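Local coordinates for protein glucose-6-phosphate 1-dehydrogenase (Kluyveromyces lactis, PDB 7E6I) that catalyses the NADP-dependent oxidation of glucose 6-phosphate to 6-phosphogluconolactone, the first and rate-limiting step of the oxidative pentose phosphate pathway, at residues T251-R257 and E269-L274; A276-I280 and I319-N325. All coordinates share one frame. Numbering follows the deposited sequence.

Contact 1 of 2, residues T251-R257 and E269-L274; sequences TLLTMER and EKVKVL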
loop_
_atom_site.group_PDB
_atom_site.type_symbol
_atom_site.label_atom_id
_atom_site.label_comp_id
_atom_site.label_asym_id
_atom_site.label_seq_id
_atom_site.Cartn_x
_atom_site.Cartn_y
_atom_site.Cartn_z
ATOM N N THR A 251 4.455 0.525 -10.499
ATOM C CA THR A 251 5.904 0.435 -10.484
ATOM C C THR A 251 6.367 -1.027 -10.533
ATOM O O THR A 251 7.278 -1.383 -11.293
ATOM C CB THR A 251 6.353 1.198 -9.230
ATOM O OG1 THR A 251 6.980 2.415 -9.615
ATOM C CG2 THR A 251 7.221 0.442 -8.389
ATOM N N LEU A 252 5.703 -1.904 -9.777
ATOM C CA LEU A 252 6.019 -3.323 -9.833
ATOM C C LEU A 252 5.701 -3.929 -11.197
ATOM O O LEU A 252 6.342 -4.907 -11.593
ATOM C CB LEU A 252 5.262 -4.047 -8.736
ATOM C CG LEU A 252 5.678 -3.606 -7.337
ATOM C CD1 LEU A 252 4.686 -4.100 -6.280
ATOM C CD2 LEU A 252 7.097 -4.108 -7.053
ATOM N N LEU A 253 4.713 -3.383 -11.923
ATOM C CA LEU A 253 4.337 -3.919 -13.229
ATOM C C LEU A 253 5.223 -3.425 -14.359
ATOM O O LEU A 253 5.257 -4.059 -15.425
ATOM C CB LEU A 253 2.897 -3.541 -13.571
ATOM C CG LEU A 253 1.791 -4.108 -12.688
ATOM C CD1 LEU A 253 0.484 -3.315 -12.911
ATOM C CD2 LEU A 253 1.588 -5.598 -12.939
ATOM N N THR A 254 5.917 -2.298 -14.174
ATOM C CA THR A 254 6.664 -1.689 -15.265
ATOM C C THR A 254 8.176 -1.701 -15.070
ATOM O O THR A 254 8.900 -1.459 -16.043
ATOM C CB THR A 254 6.209 -0.232 -15.486
ATOM O OG1 THR A 254 6.368 0.507 -14.271
ATOM C CG2 THR A 254 4.745 -0.151 -15.918
ATOM N N MET A 255 8.676 -1.953 -13.855
ATOM C CA MET A 255 10.121 -1.892 -13.662
ATOM C C MET A 255 10.823 -2.980 -14.457
ATOM O O MET A 255 10.215 -3.969 -14.875
ATOM C CB MET A 255 10.505 -2.063 -12.195
ATOM C CG MET A 255 10.186 -3.442 -11.630
ATOM S SD MET A 255 10.262 -3.519 -9.837
ATOM C CE MET A 255 11.792 -4.456 -9.661
ATOM N N GLU A 256 12.128 -2.799 -14.644
ATOM C CA GLU A 256 12.971 -3.867 -15.169
ATOM C C GLU A 256 13.342 -4.843 -14.056
ATOM O O GLU A 256 13.089 -4.606 -12.865
ATOM C CB GLU A 256 14.246 -3.315 -15.799
ATOM C CG GLU A 256 14.016 -2.291 -16.906
ATOM C CD GLU A 256 13.367 -2.889 -18.150
ATOM O OE1 GLU A 256 13.740 -4.025 -18.550
ATOM O OE2 GLU A 256 12.486 -2.219 -18.736
ATOM N N ARG A 257 13.957 -5.949 -14.461
ATOM C CA ARG A 257 14.259 -7.032 -13.533
ATOM C C ARG A 257 15.397 -6.613 -12.610
ATOM O O ARG A 257 16.412 -6.099 -13.082
ATOM C CB ARG A 257 14.633 -8.302 -14.309
ATOM C CG ARG A 257 15.131 -9.478 -13.458
ATOM C CD ARG A 257 15.903 -10.513 -14.297
ATOM N NE ARG A 257 15.041 -11.046 -15.342
ATOM C CZ ARG A 257 14.295 -12.144 -15.212
ATOM N NH1 ARG A 257 14.342 -12.849 -14.079
ATOM N NH2 ARG A 257 13.507 -12.543 -16.218
ATOM N N GLU A 269 15.280 -0.551 -9.121
ATOM C CA GLU A 269 14.517 -0.647 -10.361
ATOM C C GLU A 269 13.199 0.118 -10.262
ATOM O O GLU A 269 12.741 0.689 -11.261
ATOM C CB GLU A 269 14.268 -2.108 -10.721
ATOM C CG GLU A 269 15.537 -2.906 -11.027
ATOM C CD GLU A 269 16.425 -2.272 -12.098
ATOM O OE1 GLU A 269 15.895 -1.658 -13.049
ATOM O OE2 GLU A 269 17.661 -2.403 -12.007
ATOM N N LYS A 270 12.588 0.158 -9.073
ATOM C CA LYS A 270 11.393 0.973 -8.897
ATOM C C LYS A 270 11.709 2.457 -9.107
ATOM O O LYS A 270 11.033 3.143 -9.888
ATOM C CB LYS A 270 10.787 0.711 -7.525
ATOM C CG LYS A 270 10.233 -0.695 -7.381
ATOM C CD LYS A 270 9.949 -1.024 -5.929
ATOM C CE LYS A 270 8.589 -0.529 -5.518
ATOM N NZ LYS A 270 8.300 -0.597 -4.051
ATOM N N VAL A 271 12.767 2.953 -8.456
ATOM C CA VAL A 271 13.190 4.332 -8.661
ATOM C C VAL A 271 13.489 4.576 -10.133
ATOM O O VAL A 271 13.094 5.601 -10.703
ATOM C CB VAL A 271 14.408 4.660 -7.772
ATOM C CG1 VAL A 271 14.921 6.067 -8.077
ATOM C CG2 VAL A 271 14.046 4.527 -6.287
ATOM N N LYS A 272 14.164 3.626 -10.776
ATOM C CA LYS A 272 14.557 3.793 -12.172
ATOM C C LYS A 272 13.349 3.980 -13.082
ATOM O O LYS A 272 13.363 4.838 -13.968
ATOM C CB LYS A 272 15.391 2.601 -12.649
ATOM C CG LYS A 272 15.896 2.810 -14.077
ATOM C CD LYS A 272 17.012 1.866 -14.438
ATOM C CE LYS A 272 16.913 1.436 -15.891
ATOM N NZ LYS A 272 18.168 0.769 -16.359
ATOM N N VAL A 273 12.303 3.160 -12.919
ATOM C CA VAL A 273 11.183 3.323 -13.835
ATOM C C VAL A 273 10.412 4.606 -13.492
ATOM O O VAL A 273 9.921 5.306 -14.392
ATOM C CB VAL A 273 10.282 2.063 -13.850
ATOM C CG1 VAL A 273 9.465 1.904 -12.539
ATOM C CG2 VAL A 273 9.358 2.107 -15.042
ATOM N N LEU A 274 10.327 4.957 -12.203
ATOM C CA LEU A 274 9.709 6.219 -11.817
ATOM C C LEU A 274 10.342 7.394 -12.557
ATOM O O LEU A 274 9.639 8.267 -13.068
ATOM C CB LEU A 274 9.822 6.412 -10.307
ATOM C CG LEU A 274 8.791 5.648 -9.480
ATOM C CD1 LEU A 274 9.091 5.738 -7.978
ATOM C CD2 LEU A 274 7.379 6.135 -9.801
HETATM O O HOH W 1 13.724 -0.453 -13.665
#
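The end of helix 236-254 with its exit loop, residues 251-257, and the helix segment 269-274 bury 453 Å² between them, and their direct contacts are van der Waals. The backbones come closest at Met255 and Val273, whose CA atoms are 5.3 Å apart; both CA-to-CB bonds point toward the partner, and Met255 CB lies 4.1 Å from Val273 CG1. Val273 CG2 lies 3.5 Å from Thr254 OG1, whose hydrogen bond goes to Leu250 O. Met255, bent at chi1 (p) and chi3 (-107°), lies against the helix: its CE is 3.6 Å from Glu269 CB and its SD 3.7 Å from Lys270 CG. Thr251 fits beside the aliphatic part of Lys270, CG2 to CE 3.3 Å, and its OG1 is 3.7 Å from Leu274 CG.

Water 1 links the segments, accepting from Glu256 N (3.0 Å) and donating to Glu269 O (2.8 Å) and Glu269 OE1 (2.6 Å). The charged ends of Lys270 and Glu256 find partners elsewhere: Lys270 NZ hydrogen-bonds Gln248 OE1 and forms a salt bridge with Glu435, while Glu256 OE1 salt-bridges Arg327.

Met255 is the first residue to leave helical phi/psi, so the helix ends beside Val273, the residue nearest it by CA. This helix-loop-helix packing in the C-terminal domain borders Leu185, assigned by similarity to the glucose 6-phosphate site; the Leu252 side chain is about 14 Å from the bound ligand.

Contact 2 of 2, residues A276-I280 and I319-N325; sequences AFSPI and IGFKIAN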
loop_
_atom_site.group_PDB
_atom_site.type_symbol
_atom_site.label_atom_id
_atom_site.label_comp_id
_atom_site.label_asym_id
_atom_site.label_seq_id
_atom_site.Cartn_x
_atom_site.Cartn_y
_atom_site.Cartn_z
ATOM N N ALA A 276 11.576 7.458 -15.414
ATOM C CA ALA A 276 11.280 7.443 -16.838
ATOM C C ALA A 276 9.863 7.893 -17.156
ATOM O O ALA A 276 9.533 8.064 -18.336
ATOM C CB ALA A 276 11.502 6.042 -17.415
ATOM N N PHE A 277 9.020 8.074 -16.146
ATOM C CA PHE A 277 7.676 8.578 -16.376
ATOM C C PHE A 277 7.748 9.965 -17.001
ATOM O O PHE A 277 8.481 10.835 -16.519
ATOM C CB PHE A 277 6.910 8.649 -15.052
ATOM C CG PHE A 277 6.222 7.376 -14.665
ATOM C CD1 PHE A 277 6.958 6.245 -14.324
ATOM C CD2 PHE A 277 4.836 7.315 -14.602
ATOM C CE1 PHE A 277 6.328 5.091 -13.949
ATOM C CE2 PHE A 277 4.197 6.151 -14.232
ATOM C CZ PHE A 277 4.941 5.043 -13.903
ATOM N N SER A 278 6.984 10.185 -18.062
ATOM C CA SER A 278 6.850 11.539 -18.562
ATOM C C SER A 278 6.031 12.350 -17.563
ATOM O O SER A 278 5.325 11.774 -16.736
ATOM C CB SER A 278 6.171 11.527 -19.923
ATOM O OG SER A 278 7.077 11.018 -20.904
ATOM N N PRO A 279 6.113 13.680 -17.600
ATOM C CA PRO A 279 5.226 14.481 -16.746
ATOM C C PRO A 279 3.770 14.231 -17.106
ATOM O O PRO A 279 3.427 14.027 -18.274
ATOM C CB PRO A 279 5.631 15.926 -17.055
ATOM C CG PRO A 279 6.991 15.845 -17.659
ATOM C CD PRO A 279 7.045 14.523 -18.371
ATOM N N ILE A 280 2.909 14.250 -16.087
ATOM C CA ILE A 280 1.486 14.062 -16.325
ATOM C C ILE A 280 0.952 15.205 -17.171
ATOM O O ILE A 280 1.167 16.390 -16.870
ATOM C CB ILE A 280 0.739 13.965 -14.988
ATOM C CG1 ILE A 280 1.316 12.822 -14.145
ATOM C CG2 ILE A 280 -0.764 13.839 -15.217
ATOM C CD1 ILE A 280 0.884 12.843 -12.722
ATOM N N ILE A 319 -6.301 8.937 -14.647
ATOM C CA ILE A 319 -5.136 9.696 -15.093
ATOM C C ILE A 319 -4.361 8.865 -16.102
ATOM O O ILE A 319 -4.106 7.679 -15.869
ATOM C CB ILE A 319 -4.208 10.080 -13.926
ATOM C CG1 ILE A 319 -4.964 10.844 -12.832
ATOM C CG2 ILE A 319 -3.024 10.881 -14.442
ATOM C CD1 ILE A 319 -4.175 10.938 -11.497
ATOM N N GLY A 320 -3.961 9.492 -17.206
ATOM C CA GLY A 320 -3.131 8.827 -18.197
ATOM C C GLY A 320 -1.661 9.046 -17.884
ATOM O O GLY A 320 -1.258 10.119 -17.436
ATOM N N PHE A 321 -0.867 8.015 -18.122
ATOM C CA PHE A 321 0.562 8.061 -17.868
ATOM C C PHE A 321 1.308 7.553 -19.086
ATOM O O PHE A 321 0.789 6.741 -19.859
ATOM C CB PHE A 321 0.948 7.204 -16.660
ATOM C CG PHE A 321 0.481 7.759 -15.351
ATOM C CD1 PHE A 321 1.294 8.609 -14.623
ATOM C CD2 PHE A 321 -0.764 7.421 -14.846
ATOM C CE1 PHE A 321 0.873 9.118 -13.410
ATOM C CE2 PHE A 321 -1.198 7.929 -13.637
ATOM C CZ PHE A 321 -0.365 8.781 -12.912
ATOM N N LYS A 322 2.538 8.026 -19.239
ATOM C CA LYS A 322 3.423 7.545 -20.286
ATOM C C LYS A 322 4.803 7.363 -19.683
ATOM O O LYS A 322 5.276 8.211 -18.918
ATOM C CB LYS A 322 3.499 8.514 -21.462
ATOM C CG LYS A 322 2.225 8.577 -22.314
ATOM C CD LYS A 322 2.100 7.351 -23.273
ATOM C CE LYS A 322 0.829 7.432 -24.164
ATOM N NZ LYS A 322 1.153 7.651 -25.618
ATOM N N ILE A 323 5.446 6.261 -20.031
ATOM C CA ILE A 323 6.792 5.972 -19.566
ATOM C C ILE A 323 7.710 5.990 -20.776
ATOM O O ILE A 323 7.506 5.233 -21.733
ATOM C CB ILE A 323 6.857 4.632 -18.839
ATOM C CG1 ILE A 323 5.847 4.607 -17.696
ATOM C CG2 ILE A 323 8.287 4.362 -18.401
ATOM C CD1 ILE A 323 5.870 3.309 -16.918
ATOM N N ALA A 324 8.722 6.851 -20.735
ATOM C CA ALA A 324 9.581 7.064 -21.894
ATOM C C ALA A 324 10.841 6.207 -21.771
ATOM O O ALA A 324 11.928 6.681 -21.457
ATOM C CB ALA A 324 9.918 8.544 -22.026
ATOM N N ASN A 325 10.683 4.909 -22.005
ATOM C CA ASN A 325 11.851 4.057 -22.137
ATOM C C ASN A 325 11.570 3.011 -23.197
ATOM O O ASN A 325 10.500 2.995 -23.817
ATOM C CB ASN A 325 12.290 3.437 -20.796
ATOM C CG ASN A 325 11.301 2.432 -20.223
ATOM O OD1 ASN A 325 10.412 1.914 -20.916
ATOM N ND2 ASN A 325 11.470 2.138 -18.925
HETATM O O HOH W 2 3.079 10.475 -17.407
#
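Phe277 and Ile323 sit opposite each other, CA atoms 4.2 Å apart, and their side chains interlock. Ile323 CG1 rests over one face of the Phe277 ring, 3.8 Å from its centroid and 9° off the normal, a CH-pi contact; its CD1 reaches Phe277 CE1 at 3.5 Å. Phe321 CD1 lies at the edge of the same ring, 3.8 Å from Phe277 CD2, so the ring fills the hollow between Phe321 and Ile323. The backbones run roughly antiparallel, their end-to-end directions 156° apart, and form a single beta bridge: Ala324 N donates to Ala276 O (2.8 Å) and Ser278 N to Lys322 O (2.7 Å). The loop leaving helix 263-276 thus pairs with 322-324, where the chain continues from strand 316-321 of the mixed sheet. Past the bridge the gap widens, and water 2 spans Ser278 O (2.7 Å) and Lys322 N (3.1 Å). Ile280 sits across Ile319 and Phe321, its CG2 3.8 Å from Ile319 CG2 and its CD1 3.8 Å from Phe321 CE1.

Contact 1 lies mainly in the interior, with seven of its ten touching residues buried, whereas contact 2 is partly buried and has Lys322 and Ala324 exposed. They follow each other in the chain, and both involve helix 263-276 or the loop that follows it: contact 1 packs the helix against the end of helix 236-254, and contact 2 ties the loop to the mixed sheet. Their chemistry differs accordingly. Each has one bridging water, but direct backbone hydrogen bonds cross only contact 2. The centres are 12 Å apart, and the two meet at Ile323, whose CD1 lies 3.8 Å from Thr254 CG2 and 4.1 Å from Val273 CG2.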